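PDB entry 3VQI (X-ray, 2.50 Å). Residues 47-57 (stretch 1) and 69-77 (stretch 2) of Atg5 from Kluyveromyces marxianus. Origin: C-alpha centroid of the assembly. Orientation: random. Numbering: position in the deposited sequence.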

ATOM      1  N   TYR A  47      -0.969   3.355  -4.760  1.00 47.26           N
ATOM      2  CA  TYR A  47      -2.019   2.352  -4.702  1.00 47.15           C
ATOM      3  C   TYR A  47      -2.201   1.667  -6.052  1.00 47.58           C
ATOM      4  O   TYR A  47      -2.137   2.330  -7.095  1.00 45.36           O
ATOM      5  CB  TYR A  47      -3.325   3.004  -4.262  1.00 47.53           C
ATOM      6  CG  TYR A  47      -3.358   3.331  -2.794  1.00 46.58           C
ATOM      7  CD1 TYR A  47      -3.500   2.322  -1.847  1.00 45.37           C
ATOM      8  CD2 TYR A  47      -3.268   4.650  -2.347  1.00 47.78           C
ATOM      9  CE1 TYR A  47      -3.559   2.609  -0.489  1.00 48.47           C
ATOM     10  CE2 TYR A  47      -3.327   4.953  -0.984  1.00 49.70           C
ATOM     11  CZ  TYR A  47      -3.475   3.924  -0.060  1.00 47.52           C
ATOM     12  OH  TYR A  47      -3.553   4.198   1.277  1.00 47.62           O
ATOM     13  N   LEU A  48      -2.412   0.347  -6.028  1.00 45.85           N
ATOM     14  CA  LEU A  48      -2.612  -0.418  -7.261  1.00 43.80           C
ATOM     15  C   LEU A  48      -3.662   0.245  -8.105  1.00 43.33           C
ATOM     16  O   LEU A  48      -3.559   0.297  -9.336  1.00 43.94           O
ATOM     17  CB  LEU A  48      -3.060  -1.849  -6.953  1.00 45.17           C
ATOM     18  CG  LEU A  48      -1.921  -2.847  -6.773  1.00 44.06           C
ATOM     19  CD1 LEU A  48      -2.465  -4.219  -6.395  1.00 43.28           C
ATOM     20  CD2 LEU A  48      -1.145  -2.910  -8.075  1.00 40.60           C
ATOM     21  N   GLY A  49      -4.679   0.768  -7.431  1.00 42.49           N
ATOM     22  CA  GLY A  49      -5.758   1.435  -8.129  1.00 41.56           C
ATOM     23  C   GLY A  49      -5.307   2.595  -8.989  1.00 43.86           C
ATOM     24  O   GLY A  49      -6.001   2.938  -9.949  1.00 46.34           O
ATOM     25  N   PHE A  50      -4.173   3.221  -8.668  1.00 42.41           N
ATOM     26  CA  PHE A  50      -3.714   4.346  -9.481  1.00 43.00           C
ATOM     27  C   PHE A  50      -3.330   3.830 -10.857  1.00 44.68           C
ATOM     28  O   PHE A  50      -3.374   4.569 -11.843  1.00 45.26           O
ATOM     29  CB  PHE A  50      -2.470   5.039  -8.894  1.00 42.41           C
ATOM     30  CG  PHE A  50      -2.700   5.797  -7.611  1.00 39.65           C
ATOM     31  CD1 PHE A  50      -3.954   6.267  -7.261  1.00 42.28           C
ATOM     32  CD2 PHE A  50      -1.624   6.088  -6.779  1.00 41.99           C
ATOM     33  CE1 PHE A  50      -4.135   7.033  -6.092  1.00 45.04           C
ATOM     34  CE2 PHE A  50      -1.782   6.854  -5.609  1.00 42.76           C
ATOM     35  CZ  PHE A  50      -3.040   7.324  -5.264  1.00 43.91           C
ATOM     36  N   TYR A  51      -2.945   2.558 -10.926  1.00 46.01           N
ATOM     37  CA  TYR A  51      -2.501   1.978 -12.193  1.00 47.45           C
ATOM     38  C   TYR A  51      -3.577   1.268 -13.011  1.00 49.23           C
ATOM     39  O   TYR A  51      -3.362   0.977 -14.190  1.00 49.40           O
ATOM     40  CB  TYR A  51      -1.336   1.020 -11.933  1.00 45.85           C
ATOM     41  CG  TYR A  51      -0.161   1.680 -11.268  1.00 45.21           C
ATOM     42  CD1 TYR A  51       0.776   2.393 -12.011  1.00 45.29           C
ATOM     43  CD2 TYR A  51      -0.011   1.647  -9.883  1.00 46.58           C
ATOM     44  CE1 TYR A  51       1.834   3.067 -11.392  1.00 43.78           C
ATOM     45  CE2 TYR A  51       1.045   2.316  -9.246  1.00 45.01           C
ATOM     46  CZ  TYR A  51       1.965   3.025 -10.010  1.00 45.94           C
ATOM     47  OH  TYR A  51       3.015   3.679  -9.392  1.00 45.97           O
ATOM     48  N   LEU A  52      -4.726   1.008 -12.393  1.00 51.10           N
ATOM     49  CA  LEU A  52      -5.832   0.313 -13.046  1.00 52.67           C
ATOM     50  C   LEU A  52      -6.196   0.772 -14.461  1.00 52.48           C
ATOM     51  O   LEU A  52      -6.083  -0.006 -15.400  1.00 54.42           O
ATOM     52  CB  LEU A  52      -7.083   0.358 -12.164  1.00 53.79           C
ATOM     53  CG  LEU A  52      -7.804  -0.973 -11.936  1.00 55.60           C
ATOM     54  CD1 LEU A  52      -9.244  -0.706 -11.525  1.00 55.36           C
ATOM     55  CD2 LEU A  52      -7.769  -1.801 -13.197  1.00 54.21           C
ATOM     56  N   PRO A  53      -6.647   2.027 -14.637  1.00 53.01           N
ATOM     57  CA  PRO A  53      -7.002   2.477 -15.993  1.00 53.24           C
ATOM     58  C   PRO A  53      -5.904   2.418 -17.049  1.00 53.01           C
ATOM     59  O   PRO A  53      -6.173   2.197 -18.227  1.00 53.86           O
ATOM     60  CB  PRO A  53      -7.518   3.905 -15.772  1.00 54.36           C
ATOM     61  CG  PRO A  53      -6.967   4.296 -14.436  1.00 55.22           C
ATOM     62  CD  PRO A  53      -7.053   3.030 -13.641  1.00 53.73           C
ATOM     63  N   THR A  54      -4.667   2.633 -16.629  1.00 53.49           N
ATOM     64  CA  THR A  54      -3.541   2.592 -17.550  1.00 51.63           C
ATOM     65  C   THR A  54      -3.405   1.161 -18.041  1.00 50.70           C
ATOM     66  O   THR A  54      -3.262   0.910 -19.238  1.00 50.93           O
ATOM     67  CB  THR A  54      -2.242   2.992 -16.839  1.00 52.51           C
ATOM     68  OG1 THR A  54      -2.456   4.211 -16.121  1.00 51.06           O
ATOM     69  CG2 THR A  54      -1.103   3.161 -17.837  1.00 50.91           C
ATOM     70  N   VAL A  55      -3.449   0.221 -17.103  1.00 48.39           N
ATOM     71  CA  VAL A  55      -3.336  -1.189 -17.443  1.00 46.46           C
ATOM     72  C   VAL A  55      -4.506  -1.605 -18.324  1.00 46.87           C
ATOM     73  O   VAL A  55      -4.329  -2.307 -19.320  1.00 46.60           O
ATOM     74  CB  VAL A  55      -3.262  -2.035 -16.173  1.00 45.60           C
ATOM     75  CG1 VAL A  55      -3.506  -3.499 -16.471  1.00 46.77           C
ATOM     76  CG2 VAL A  55      -1.895  -1.873 -15.580  1.00 45.30           C
ATOM     77  N   VAL A  56      -5.703  -1.149 -17.985  1.00 47.76           N
ATOM     78  CA  VAL A  56      -6.853  -1.492 -18.795  1.00 49.39           C
ATOM     79  C   VAL A  56      -6.664  -0.964 -20.215  1.00 51.40           C
ATOM     80  O   VAL A  56      -6.882  -1.688 -21.178  1.00 51.98           O
ATOM     81  CB  VAL A  56      -8.141  -0.933 -18.188  1.00 48.87           C
ATOM     82  CG1 VAL A  56      -9.261  -0.985 -19.208  1.00 46.77           C
ATOM     83  CG2 VAL A  56      -8.515  -1.750 -16.948  1.00 49.41           C
ATOM     84  N   ARG A  57      -6.240   0.290 -20.336  1.00 53.86           N
ATOM     85  CA  ARG A  57      -6.013   0.918 -21.639  1.00 54.01           C
ATOM     86  C   ARG A  57      -5.032   0.099 -22.483  1.00 52.82           C
ATOM     87  O   ARG A  57      -5.340  -0.302 -23.600  1.00 52.19           O
ATOM     88  CB  ARG A  57      -5.441   2.335 -21.455  1.00 56.66           C
ATOM     89  CG  ARG A  57      -5.429   3.218 -22.727  1.00 58.87           C
ATOM     90  CD  ARG A  57      -4.212   4.180 -22.827  1.00 60.28           C
ATOM     91  NE  ARG A  57      -3.692   4.678 -21.544  1.00 61.60           N
ATOM     92  CZ  ARG A  57      -4.413   5.304 -20.616  1.00 61.65           C
ATOM     93  NH1 ARG A  57      -5.705   5.522 -20.802  1.00 65.12           N
ATOM     94  NH2 ARG A  57      -3.842   5.718 -19.495  1.00 62.22           N
TER
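Stretch 2, residues 69-77: SDYRNWWFE

Stretch 1 is largely helical, and the helix runs on beyond Arg 57, with a kink at Pro 53: a proline has no amide hydrogen to give, and neither its N nor that of Thr 54 bonds to the preceding turn. Stretch 2 begins as a loop, passes through a type II beta turn from Tyr 71 to Trp 74, closed by Trp 74 N to Tyr 71 O at 3.2 Å, and continues as a strand that runs on past Glu 77. The strand crosses the helix almost at right angles, 103° between their N-to-C directions, with the axes 9.6 Å apart at closest approach. The loop comes nearer: the CA atoms of Pro 53 and Asp 70 are 5.2 Å apart, against 8.4 Å for the CA atoms of Leu 48 and Phe 76.

No direct hydrogen bond joins the stretches. Trp 74 and Phe 76 both point toward the helix, whereas Trp 75 between them points away, the usual alternation of a strand. Branched Leu 52 fills the space among several partners: its CD2 lies 3.8 Å from Trp 74 CB, its CD1 3.7 Å from Asp 70 O, and its CG 4.2 Å from Phe 76 CE1. The broad Phe 76 ring also meets Leu 48, CD1 to CD1 at 4.2 Å, and Val 55, whose CG1 is 4.4 Å from Phe 76 CE2. Val 56 sets CG2 over the face of the six-membered ring of Trp 74, 3.8 Å from its centroid, a CH-pi contact suited to a compact methyl. The indole's polar edge is satisfied locally, Trp 74 NE1 donating to Ser 69 O at 2.9 Å. Pro 53 offers a compact, puckered apolar ring, its CD 3.9 Å from Tyr 71 CE1. Water 1 donates to Asp 70 OD1 at 2.7 Å and weakly to Pro 53 O at 3.5 Å.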

ATOM      1  N   SER A  69     -16.760   0.538 -17.609  1.00 66.87           N
ATOM      2  CA  SER A  69     -15.734   1.523 -17.275  1.00 63.97           C
ATOM      3  C   SER A  69     -14.343   0.939 -17.058  1.00 62.56           C
ATOM      4  O   SER A  69     -14.108  -0.253 -17.268  1.00 61.35           O
ATOM      5  CB  SER A  69     -16.134   2.290 -16.013  1.00 65.21           C
ATOM      6  OG  SER A  69     -15.747   1.598 -14.837  1.00 62.87           O
ATOM      7  N   ASP A  70     -13.427   1.806 -16.633  1.00 60.66           N
ATOM      8  CA  ASP A  70     -12.051   1.423 -16.354  1.00 59.81           C
ATOM      9  C   ASP A  70     -11.842   1.173 -14.861  1.00 57.37           C
ATOM     10  O   ASP A  70     -10.721   0.958 -14.423  1.00 55.40           O
ATOM     11  CB  ASP A  70     -11.091   2.523 -16.806  1.00 64.16           C
ATOM     12  CG  ASP A  70     -10.974   2.623 -18.316  1.00 69.88           C
ATOM     13  OD1 ASP A  70     -10.075   3.363 -18.778  1.00 73.46           O
ATOM     14  OD2 ASP A  70     -11.767   1.974 -19.044  1.00 71.48           O
ATOM     15  N   TYR A  71     -12.916   1.199 -14.082  1.00 56.50           N
ATOM     16  CA  TYR A  71     -12.800   0.989 -12.642  1.00 57.72           C
ATOM     17  C   TYR A  71     -13.642  -0.149 -12.089  1.00 56.11           C
ATOM     18  O   TYR A  71     -13.108  -1.144 -11.563  1.00 55.29           O
ATOM     19  CB  TYR A  71     -13.169   2.275 -11.913  1.00 61.74           C
ATOM     20  CG  TYR A  71     -12.075   3.302 -11.944  1.00 66.03           C
ATOM     21  CD1 TYR A  71     -10.887   3.095 -11.233  1.00 67.61           C
ATOM     22  CD2 TYR A  71     -12.230   4.497 -12.647  1.00 66.80           C
ATOM     23  CE1 TYR A  71      -9.883   4.057 -11.214  1.00 70.20           C
ATOM     24  CE2 TYR A  71     -11.234   5.469 -12.634  1.00 69.18           C
ATOM     25  CZ  TYR A  71     -10.065   5.248 -11.911  1.00 70.76           C
ATOM     26  OH  TYR A  71      -9.109   6.237 -11.826  1.00 73.05           O
ATOM     27  N   ARG A  72     -14.958   0.033 -12.202  1.00 52.74           N
ATOM     28  CA  ARG A  72     -15.953  -0.920 -11.742  1.00 50.71           C
ATOM     29  C   ARG A  72     -15.733  -2.323 -12.291  1.00 49.50           C
ATOM     30  O   ARG A  72     -15.526  -2.508 -13.493  1.00 49.48           O
ATOM     31  CB  ARG A  72     -17.341  -0.430 -12.134  1.00 49.61           C
ATOM     32  N   ASN A  73     -15.774  -3.300 -11.391  1.00 46.68           N
ATOM     33  CA  ASN A  73     -15.613  -4.708 -11.731  1.00 45.66           C
ATOM     34  C   ASN A  73     -14.225  -5.178 -12.162  1.00 43.76           C
ATOM     35  O   ASN A  73     -14.080  -6.285 -12.686  1.00 44.10           O
ATOM     36  CB  ASN A  73     -16.643  -5.101 -12.783  1.00 46.45           C
ATOM     37  CG  ASN A  73     -18.053  -4.851 -12.312  1.00 49.72           C
ATOM     38  OD1 ASN A  73     -18.787  -4.055 -12.901  1.00 55.17           O
ATOM     39  ND2 ASN A  73     -18.441  -5.519 -11.238  1.00 49.52           N
ATOM     40  N   TRP A  74     -13.206  -4.350 -11.964  1.00 39.71           N
ATOM     41  CA  TRP A  74     -11.855  -4.780 -12.291  1.00 37.54           C
ATOM     42  C   TRP A  74     -11.133  -5.008 -10.985  1.00 35.44           C
ATOM     43  O   TRP A  74     -11.494  -4.433  -9.969  1.00 39.39           O
ATOM     44  CB  TRP A  74     -11.079  -3.733 -13.080  1.00 36.92           C
ATOM     45  CG  TRP A  74     -11.607  -3.443 -14.442  1.00 37.99           C
ATOM     46  CD1 TRP A  74     -12.532  -2.482 -14.787  1.00 38.66           C
ATOM     47  CD2 TRP A  74     -11.235  -4.096 -15.655  1.00 37.32           C
ATOM     48  NE1 TRP A  74     -12.749  -2.501 -16.143  1.00 39.55           N
ATOM     49  CE2 TRP A  74     -11.965  -3.481 -16.705  1.00 39.60           C
ATOM     50  CE3 TRP A  74     -10.355  -5.142 -15.965  1.00 39.04           C
ATOM     51  CZ2 TRP A  74     -11.840  -3.877 -18.043  1.00 37.72           C
ATOM     52  CZ3 TRP A  74     -10.229  -5.540 -17.293  1.00 39.46           C
ATOM     53  CH2 TRP A  74     -10.971  -4.904 -18.320  1.00 39.68           C
ATOM     54  N   TRP A  75     -10.137  -5.875 -11.002  1.00 34.42           N
ATOM     55  CA  TRP A  75      -9.329  -6.124  -9.816  1.00 34.40           C
ATOM     56  C   TRP A  75      -8.073  -6.867 -10.273  1.00 35.37           C
ATOM     57  O   TRP A  75      -7.944  -7.215 -11.440  1.00 35.60           O
ATOM     58  CB  TRP A  75     -10.133  -6.904  -8.761  1.00 33.70           C
ATOM     59  CG  TRP A  75     -10.475  -8.343  -9.113  1.00 35.75           C
ATOM     60  CD1 TRP A  75      -9.679  -9.432  -8.939  1.00 35.28           C
ATOM     61  CD2 TRP A  75     -11.687  -8.826  -9.708  1.00 33.97           C
ATOM     62  NE1 TRP A  75     -10.308 -10.559  -9.382  1.00 35.88           N
ATOM     63  CE2 TRP A  75     -11.545 -10.222  -9.865  1.00 35.44           C
ATOM     64  CE3 TRP A  75     -12.881  -8.217 -10.124  1.00 32.36           C
ATOM     65  CZ2 TRP A  75     -12.550 -11.031 -10.426  1.00 34.34           C
ATOM     66  CZ3 TRP A  75     -13.886  -9.018 -10.679  1.00 36.15           C
ATOM     67  CH2 TRP A  75     -13.711 -10.415 -10.826  1.00 33.56           C
ATOM     68  N   PHE A  76      -7.115  -7.061  -9.384  1.00 38.34           N
ATOM     69  CA  PHE A  76      -5.908  -7.771  -9.767  1.00 40.30           C
ATOM     70  C   PHE A  76      -5.853  -9.084  -9.007  1.00 42.05           C
ATOM     71  O   PHE A  76      -6.395  -9.213  -7.900  1.00 39.81           O
ATOM     72  CB  PHE A  76      -4.638  -6.974  -9.442  1.00 41.28           C
ATOM     73  CG  PHE A  76      -4.423  -5.764 -10.303  1.00 42.14           C
ATOM     74  CD1 PHE A  76      -4.858  -4.509  -9.885  1.00 43.05           C
ATOM     75  CD2 PHE A  76      -3.734  -5.869 -11.510  1.00 43.41           C
ATOM     76  CE1 PHE A  76      -4.606  -3.377 -10.647  1.00 43.71           C
ATOM     77  CE2 PHE A  76      -3.475  -4.743 -12.287  1.00 43.59           C
ATOM     78  CZ  PHE A  76      -3.912  -3.493 -11.850  1.00 46.14           C
ATOM     79  N   GLU A  77      -5.204 -10.067  -9.609  1.00 42.37           N
ATOM     80  CA  GLU A  77      -5.077 -11.347  -8.946  1.00 44.55           C
ATOM     81  C   GLU A  77      -3.645 -11.802  -9.004  1.00 45.03           C
ATOM     82  O   GLU A  77      -2.963 -11.649 -10.020  1.00 47.42           O
ATOM     83  CB  GLU A  77      -5.982 -12.389  -9.591  1.00 44.60           C
ATOM     84  CG  GLU A  77      -7.313 -12.574  -8.883  1.00 45.01           C
ATOM     85  CD  GLU A  77      -8.234 -13.539  -9.625  1.00 45.42           C
ATOM     86  OE1 GLU A  77      -7.728 -14.533 -10.193  1.00 45.27           O
ATOM     87  OE2 GLU A  77      -9.463 -13.311  -9.629  1.00 43.98           O
TER
HETATM   88  O   HOH W   1      -8.031   4.422 -20.102  1.00 58.37           O